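Local coordinates for conserved hypothetical exported protein (Bacteroides fragilis, PDB 4JJA) that is of unknown function but may act as a peptidoglycan beta-N-acetylmuramidase, probably removing N-acetylmuramic acid from cell-wall glycans, at residues H148-P153 and E356-Q361; I302-L307 and A349-D354. One frame throughout, in Å; residues are numbered along the deposited sequence. Where two conformers were deposited one is given.

Along the chain, the loop 148-153 comes first, after strand 136-140 of the parallel, Rossmann-like sheet and before helix 176-185. Next come 302-307, at the start of helix 305-314, and 349-354, where helix 344-350 gives way to helix 352-362; residues 356-361 follow on that last helix. Contact 2 therefore closes a smaller loop lying wholly within the one that contact 1 closes across some 200 residues. Contact 1 ties the N-terminal family region to the C-terminal helix, whereas contact 2 joins helical parts of the C-terminal region. Their centres are about 12 Å apart, and Asp151 bridges them by hydrogen bonds to Trp351 and Ile302.

Contact 1: H148-P153 and E356-Q361; sequences HYVDGP and ERFKIQ
Helix 352-362 of the C-terminal NamZ region packs here on the loop that follows strand 136-140 of the Rossmann-like N-terminal region, and Val150 meets Phe358 and Lys359. The valine points at the helix and divides its two methyls between these neighbours. CG1, anti to the backbone N (chi1 179°), approaches the Phe358 ring obliquely, 4.0 Å from CD2. CG2 rests against the Lys359 stem, 4.0 Å from its CG, while Val150 CB lies 3.9 Å from Lys359 CE. The lysine runs past the valine in the opposing direction; its CG and CE lie against Val150, and the chain, extended beyond CG, carries NZ on toward the loop backbone. There a water accepts from Lys359 NZ at 2.8 Å and, weakly, from Val150 N at 3.3 Å, linking the charge to the main chain without a direct bond. Phe358 turns its CG anti to the backbone N (chi1 -170°), which brings the ring in beside Val150, with Pro169 of a loop and Met182 of helix 176-185 also against it. Val355 and Arg362 of the same helix as Phe358 further enclose the valine. With Val150 and Phe358 buried and Lys359 nearer solvent, this is a helix-on-loop interface between the two family regions, an apolar core bordered by a water-mediated polar link.

Contact 2: I302-L307 and A349-D354; sequences INLDYL and ARWKRD
Trp351 lies at the junction between two consecutive helices, 344-350 and 352-362, and reaches across to Ile302 and Leu304, packing its indole on the N-terminal lead-in of helix 305-314. At the start of the segment 349-354, Ala349 O accepts from Lys352 N at 3.1 Å, a backbone bond that spans the junction. Arg350 turns to helix 333-339, making a cation-pi contact with Tyr333. Trp351 then supplies the cross-contact with the six-membered part of its indole. Its CG takes the position between backbone N and carbonyl carbon (chi1 67°), which swings the ring out of the junction toward 302-307. Ile302 CG2 approaches CZ2 of the tryptophan obliquely at 4.0 Å. Leu304 and Trp351 extend toward each other from opposite directions, with Leu304 CD1 3.8 Å from Trp351 CH2 and again at a slant to the ring. All three of these side chains are buried, and their meeting is purely apolar. The other end of the indole is polar: NE1 donates to Asp151 OD1, and OD2 of the same carboxylate accepts from Ile302 N, so one aspartate grips both sides of the contact. From Lys352 the chain enters helix 352-362, which carries on through Arg353 and Asp354. Across from the junction, the start of helix 305-314 is capped by Asn303, whose OD1 accepts from Asp305 N at 2.9 Å. The N-H...O angle is 158°, fairly straight at the hydrogen. Seen from the acceptor, the donor nitrogen of Asp305 stands above the carbonyl plane of the Asn303 amide, 43° out of it.

Contact 1: H148-P153 and E356-Q361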
loop_
_atom_site.group_PDB
_atom_site.type_symbol
_atom_site.label_atom_id
_atom_site.label_comp_id
_atom_site.label_asym_id
_atom_site.label_seq_id
_atom_site.Cartn_x
_atom_site.Cartn_y
_atom_site.Cartn_z
ATOM N N HIS A 148 -10.414 7.552 1.606
ATOM C CA HIS A 148 -11.439 8.552 1.415
ATOM C C HIS A 148 -11.843 8.714 -0.036
ATOM O O HIS A 148 -12.763 9.502 -0.322
ATOM C CB HIS A 148 -10.990 9.907 1.982
ATOM C CG HIS A 148 -9.666 10.377 1.452
ATOM N ND1 HIS A 148 -8.490 9.735 1.778
ATOM C CD2 HIS A 148 -9.335 11.387 0.610
ATOM C CE1 HIS A 148 -7.487 10.341 1.152
ATOM N NE2 HIS A 148 -7.968 11.361 0.445
ATOM N N TYR A 149 -11.188 8.019 -0.959
ATOM C CA TYR A 149 -11.543 8.103 -2.364
ATOM C C TYR A 149 -11.149 6.854 -3.079
ATOM O O TYR A 149 -10.441 6.009 -2.555
ATOM C CB TYR A 149 -10.966 9.342 -3.040
ATOM C CG TYR A 149 -9.477 9.410 -3.266
ATOM C CD1 TYR A 149 -8.560 9.383 -2.230
ATOM C CD2 TYR A 149 -8.978 9.551 -4.577
ATOM C CE1 TYR A 149 -7.167 9.520 -2.506
ATOM C CE2 TYR A 149 -7.643 9.689 -4.827
ATOM C CZ TYR A 149 -6.740 9.698 -3.796
ATOM O OH TYR A 149 -5.416 9.894 -4.085
ATOM N N VAL A 150 -11.617 6.754 -4.325
ATOM C CA VAL A 150 -11.304 5.694 -5.282
ATOM C C VAL A 150 -10.859 6.423 -6.557
ATOM O O VAL A 150 -11.509 7.395 -6.973
ATOM C CB VAL A 150 -12.509 4.788 -5.541
ATOM C CG1 VAL A 150 -12.176 3.687 -6.564
ATOM C CG2 VAL A 150 -13.019 4.201 -4.211
ATOM N N ASP A 151 -9.756 5.985 -7.176
ATOM C CA ASP A 151 -9.282 6.707 -8.357
ATOM C C ASP A 151 -8.374 5.836 -9.194
ATOM O O ASP A 151 -7.707 4.921 -8.727
ATOM C CB ASP A 151 -8.531 7.983 -7.911
ATOM C CG ASP A 151 -8.670 9.149 -8.855
ATOM O OD1 ASP A 151 -9.337 9.029 -9.881
ATOM O OD2 ASP A 151 -8.065 10.204 -8.496
ATOM N N GLY A 152 -8.318 6.214 -10.464
ATOM C CA GLY A 152 -7.439 5.590 -11.426
ATOM C C GLY A 152 -8.112 4.447 -12.190
ATOM O O GLY A 152 -9.164 3.961 -11.806
ATOM N N PRO A 153 -7.502 4.046 -13.317
ATOM C CA PRO A 153 -8.018 2.929 -14.067
ATOM C C PRO A 153 -8.029 1.640 -13.257
ATOM O O PRO A 153 -7.115 1.415 -12.453
ATOM C CB PRO A 153 -7.025 2.792 -15.239
ATOM C CG PRO A 153 -6.164 3.916 -15.211
ATOM C CD PRO A 153 -6.228 4.527 -13.845
ATOM N N GLU A 356 -16.557 4.595 -11.006
ATOM C CA GLU A 356 -17.998 4.456 -10.671
ATOM C C GLU A 356 -18.342 2.999 -10.482
ATOM O O GLU A 356 -18.909 2.601 -9.459
ATOM C CB GLU A 356 -18.874 5.037 -11.794
ATOM C CG GLU A 356 -18.790 6.567 -11.814
ATOM C CD GLU A 356 -19.536 7.251 -12.970
ATOM O OE1 GLU A 356 -20.134 6.602 -13.856
ATOM O OE2 GLU A 356 -19.460 8.487 -12.995
ATOM N N ARG A 357 -17.977 2.205 -11.467
ATOM C CA ARG A 357 -18.280 0.787 -11.443
ATOM C C ARG A 357 -17.597 0.066 -10.305
ATOM O O ARG A 357 -18.224 -0.788 -9.674
ATOM C CB ARG A 357 -17.869 0.095 -12.742
ATOM C CG ARG A 357 -18.781 0.448 -13.973
ATOM C CD ARG A 357 -18.405 -0.313 -15.270
ATOM N NE ARG A 357 -17.137 0.050 -15.895
ATOM C CZ ARG A 357 -16.977 0.956 -16.867
ATOM N NH1 ARG A 357 -18.031 1.598 -17.357
ATOM N NH2 ARG A 357 -15.755 1.205 -17.342
ATOM N N PHE A 358 -16.363 0.433 -10.011
ATOM C CA PHE A 358 -15.699 -0.222 -8.874
ATOM C C PHE A 358 -16.357 0.118 -7.543
ATOM O O PHE A 358 -16.431 -0.723 -6.658
ATOM C CB PHE A 358 -14.211 0.127 -8.851
ATOM C CG PHE A 358 -13.466 -0.705 -7.845
ATOM C CD1 PHE A 358 -13.176 -2.018 -8.118
ATOM C CD2 PHE A 358 -13.060 -0.202 -6.625
ATOM C CE1 PHE A 358 -12.496 -2.817 -7.158
ATOM C CE2 PHE A 358 -12.413 -0.982 -5.679
ATOM C CZ PHE A 358 -12.117 -2.282 -5.986
ATOM N N LYS A 359 -16.835 1.362 -7.403
ATOM C CA LYS A 359 -17.512 1.752 -6.171
ATOM C C LYS A 359 -18.758 0.921 -5.947
ATOM O O LYS A 359 -19.110 0.588 -4.825
ATOM C CB LYS A 359 -17.844 3.237 -6.189
ATOM C CG LYS A 359 -16.623 4.106 -5.989
ATOM C CD LYS A 359 -17.065 5.580 -6.024
ATOM C CE LYS A 359 -15.987 6.604 -5.841
ATOM N NZ LYS A 359 -16.501 8.040 -5.925
ATOM N N ILE A 360 -19.437 0.546 -7.027
ATOM C CA ILE A 360 -20.588 -0.379 -6.945
ATOM C C ILE A 360 -20.137 -1.783 -6.603
ATOM O O ILE A 360 -20.691 -2.452 -5.718
ATOM C CB ILE A 360 -21.400 -0.393 -8.254
ATOM C CG1 ILE A 360 -22.192 0.905 -8.331
ATOM C CG2 ILE A 360 -22.323 -1.646 -8.320
ATOM C CD1 ILE A 360 -22.519 1.372 -9.750
ATOM N N GLN A 361 -19.112 -2.233 -7.284
ATOM C CA GLN A 361 -18.629 -3.608 -7.124
ATOM C C GLN A 361 -18.155 -3.848 -5.699
ATOM O O GLN A 361 -18.317 -4.949 -5.162
ATOM C CB GLN A 361 -17.492 -3.920 -8.125
ATOM C CG GLN A 361 -17.098 -5.371 -8.264
ATOM C CD GLN A 361 -15.840 -5.621 -9.045
ATOM O OE1 GLN A 361 -15.177 -4.715 -9.546
ATOM N NE2 GLN A 361 -15.520 -6.895 -9.197
HETATM O O HOH W 1 -14.174 8.818 -4.679
#

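Contact 2: I302-L307 and A349-D354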
loop_
_atom_site.group_PDB
_atom_site.type_symbol
_atom_site.label_atom_id
_atom_site.label_comp_id
_atom_site.label_asym_id
_atom_site.label_seq_id
_atom_site.Cartn_x
_atom_site.Cartn_y
_atom_site.Cartn_z
ATOM N N ILE A 302 -5.653 11.588 -7.826
ATOM C CA ILE A 302 -4.549 11.334 -8.761
ATOM C C ILE A 302 -4.460 12.521 -9.710
ATOM O O ILE A 302 -5.419 12.845 -10.392
ATOM C CB ILE A 302 -4.740 10.040 -9.517
ATOM C CG1 ILE A 302 -4.709 8.838 -8.566
ATOM C CG2 ILE A 302 -3.688 9.880 -10.647
ATOM C CD1 ILE A 302 -5.101 7.508 -9.221
ATOM N N ASN A 303 -3.318 13.156 -9.718
ATOM C CA ASN A 303 -3.075 14.381 -10.442
ATOM C C ASN A 303 -1.969 14.129 -11.456
ATOM O O ASN A 303 -0.790 14.035 -11.056
ATOM C CB ASN A 303 -2.684 15.471 -9.468
ATOM C CG ASN A 303 -2.532 16.804 -10.140
ATOM O OD1 ASN A 303 -2.620 16.899 -11.362
ATOM N ND2 ASN A 303 -2.278 17.861 -9.339
ATOM N N LEU A 304 -2.337 14.033 -12.739
ATOM C CA LEU A 304 -1.388 13.816 -13.826
ATOM C C LEU A 304 -0.625 15.048 -14.243
ATOM O O LEU A 304 0.229 14.964 -15.115
ATOM C CB LEU A 304 -2.071 13.171 -15.030
ATOM C CG LEU A 304 -2.731 11.838 -14.832
ATOM C CD1 LEU A 304 -3.495 11.425 -16.075
ATOM C CD2 LEU A 304 -1.696 10.756 -14.405
ATOM N N ASP A 305 -0.895 16.192 -13.622
ATOM C CA ASP A 305 -0.184 17.417 -13.983
ATOM C C ASP A 305 1.319 17.243 -13.934
ATOM O O ASP A 305 2.052 17.829 -14.751
ATOM C CB ASP A 305 -0.567 18.607 -13.061
ATOM C CG ASP A 305 -1.920 19.238 -13.340
ATOM O OD1 ASP A 305 -2.526 18.964 -14.364
ATOM O OD2 ASP A 305 -2.351 20.070 -12.492
ATOM N N TYR A 306 1.801 16.538 -12.897
ATOM C CA TYR A 306 3.216 16.478 -12.673
ATOM C C TYR A 306 3.897 15.644 -13.760
ATOM O O TYR A 306 4.930 16.035 -14.331
ATOM C CB TYR A 306 3.495 15.892 -11.272
ATOM C CG TYR A 306 2.655 16.528 -10.179
ATOM C CD1 TYR A 306 2.616 17.896 -10.024
ATOM C CD2 TYR A 306 1.932 15.760 -9.290
ATOM C CE1 TYR A 306 1.818 18.496 -9.025
ATOM C CE2 TYR A 306 1.146 16.349 -8.282
ATOM C CZ TYR A 306 1.090 17.723 -8.169
ATOM O OH TYR A 306 0.351 18.278 -7.135
ATOM N N LEU A 307 3.338 14.478 -14.038
ATOM C CA LEU A 307 3.842 13.621 -15.055
ATOM C C LEU A 307 3.875 14.312 -16.448
ATOM O O LEU A 307 4.847 14.225 -17.187
ATOM C CB LEU A 307 2.953 12.378 -15.011
ATOM C CG LEU A 307 3.353 11.236 -15.906
ATOM C CD1 LEU A 307 4.638 10.568 -15.449
ATOM C CD2 LEU A 307 2.262 10.213 -15.958
ATOM N N ALA A 349 -10.607 11.925 -16.791
ATOM C CA ALA A 349 -11.996 11.702 -17.055
ATOM C C ALA A 349 -12.245 10.341 -17.705
ATOM O O ALA A 349 -13.306 9.778 -17.548
ATOM C CB ALA A 349 -12.563 12.865 -17.952
ATOM N N ARG A 350 -11.269 9.813 -18.451
ATOM C CA ARG A 350 -11.442 8.559 -19.155
ATOM C C ARG A 350 -11.660 7.372 -18.187
ATOM O O ARG A 350 -12.290 6.400 -18.564
ATOM C CB ARG A 350 -10.290 8.309 -20.123
ATOM C CG ARG A 350 -10.580 7.154 -21.055
ATOM C CD ARG A 350 -9.620 7.079 -22.183
ATOM N NE ARG A 350 -9.794 5.866 -22.973
ATOM C CZ ARG A 350 -9.068 5.616 -24.069
ATOM N NH1 ARG A 350 -8.230 6.524 -24.533
ATOM N NH2 ARG A 350 -9.179 4.455 -24.696
ATOM N N TRP A 351 -11.128 7.468 -16.972
ATOM C CA TRP A 351 -11.285 6.412 -15.992
ATOM C C TRP A 351 -12.445 6.625 -15.031
ATOM O O TRP A 351 -12.641 5.830 -14.124
ATOM C CB TRP A 351 -9.992 6.070 -15.283
ATOM C CG TRP A 351 -9.412 7.096 -14.379
ATOM C CD1 TRP A 351 -9.932 7.608 -13.204
ATOM C CD2 TRP A 351 -8.112 7.715 -14.516
ATOM N NE1 TRP A 351 -9.037 8.473 -12.629
ATOM C CE2 TRP A 351 -7.902 8.525 -13.386
ATOM C CE3 TRP A 351 -7.095 7.598 -15.464
ATOM C CZ2 TRP A 351 -6.721 9.236 -13.183
ATOM C CZ3 TRP A 351 -5.904 8.304 -15.251
ATOM C CH2 TRP A 351 -5.742 9.106 -14.132
ATOM N N LYS A 352 -13.211 7.716 -15.183
ATOM C CA LYS A 352 -14.299 7.988 -14.237
ATOM C C LYS A 352 -15.293 6.860 -14.135
ATOM O O LYS A 352 -15.701 6.472 -13.044
ATOM C CB LYS A 352 -14.996 9.294 -14.633
ATOM C CG LYS A 352 -16.158 9.699 -13.749
ATOM C CD LYS A 352 -15.752 9.912 -12.363
ATOM C CE LYS A 352 -16.803 10.779 -11.604
ATOM N NZ LYS A 352 -16.139 11.736 -10.668
ATOM N N ARG A 353 -15.665 6.316 -15.287
ATOM C CA ARG A 353 -16.604 5.212 -15.321
ATOM C C ARG A 353 -16.077 3.985 -14.599
ATOM O O ARG A 353 -16.817 3.366 -13.832
ATOM C CB ARG A 353 -16.961 4.851 -16.758
ATOM C CG ARG A 353 -17.812 5.948 -17.402
ATOM C CD ARG A 353 -19.236 5.899 -16.945
ATOM N NE ARG A 353 -19.827 4.691 -17.453
ATOM C CZ ARG A 353 -20.931 4.619 -18.152
ATOM N NH1 ARG A 353 -21.674 5.703 -18.336
ATOM N NH2 ARG A 353 -21.306 3.427 -18.570
ATOM N N ASP A 354 -14.812 3.659 -14.832
ATOM C CA ASP A 354 -14.154 2.505 -14.133
ATOM C C ASP A 354 -14.333 2.719 -12.611
ATOM O O ASP A 354 -14.643 1.792 -11.864
ATOM C CB ASP A 354 -12.618 2.408 -14.391
ATOM C CG ASP A 354 -12.186 1.528 -15.563
ATOM O OD1 ASP A 354 -13.062 0.926 -16.259
ATOM O OD2 ASP A 354 -10.886 1.466 -15.754
#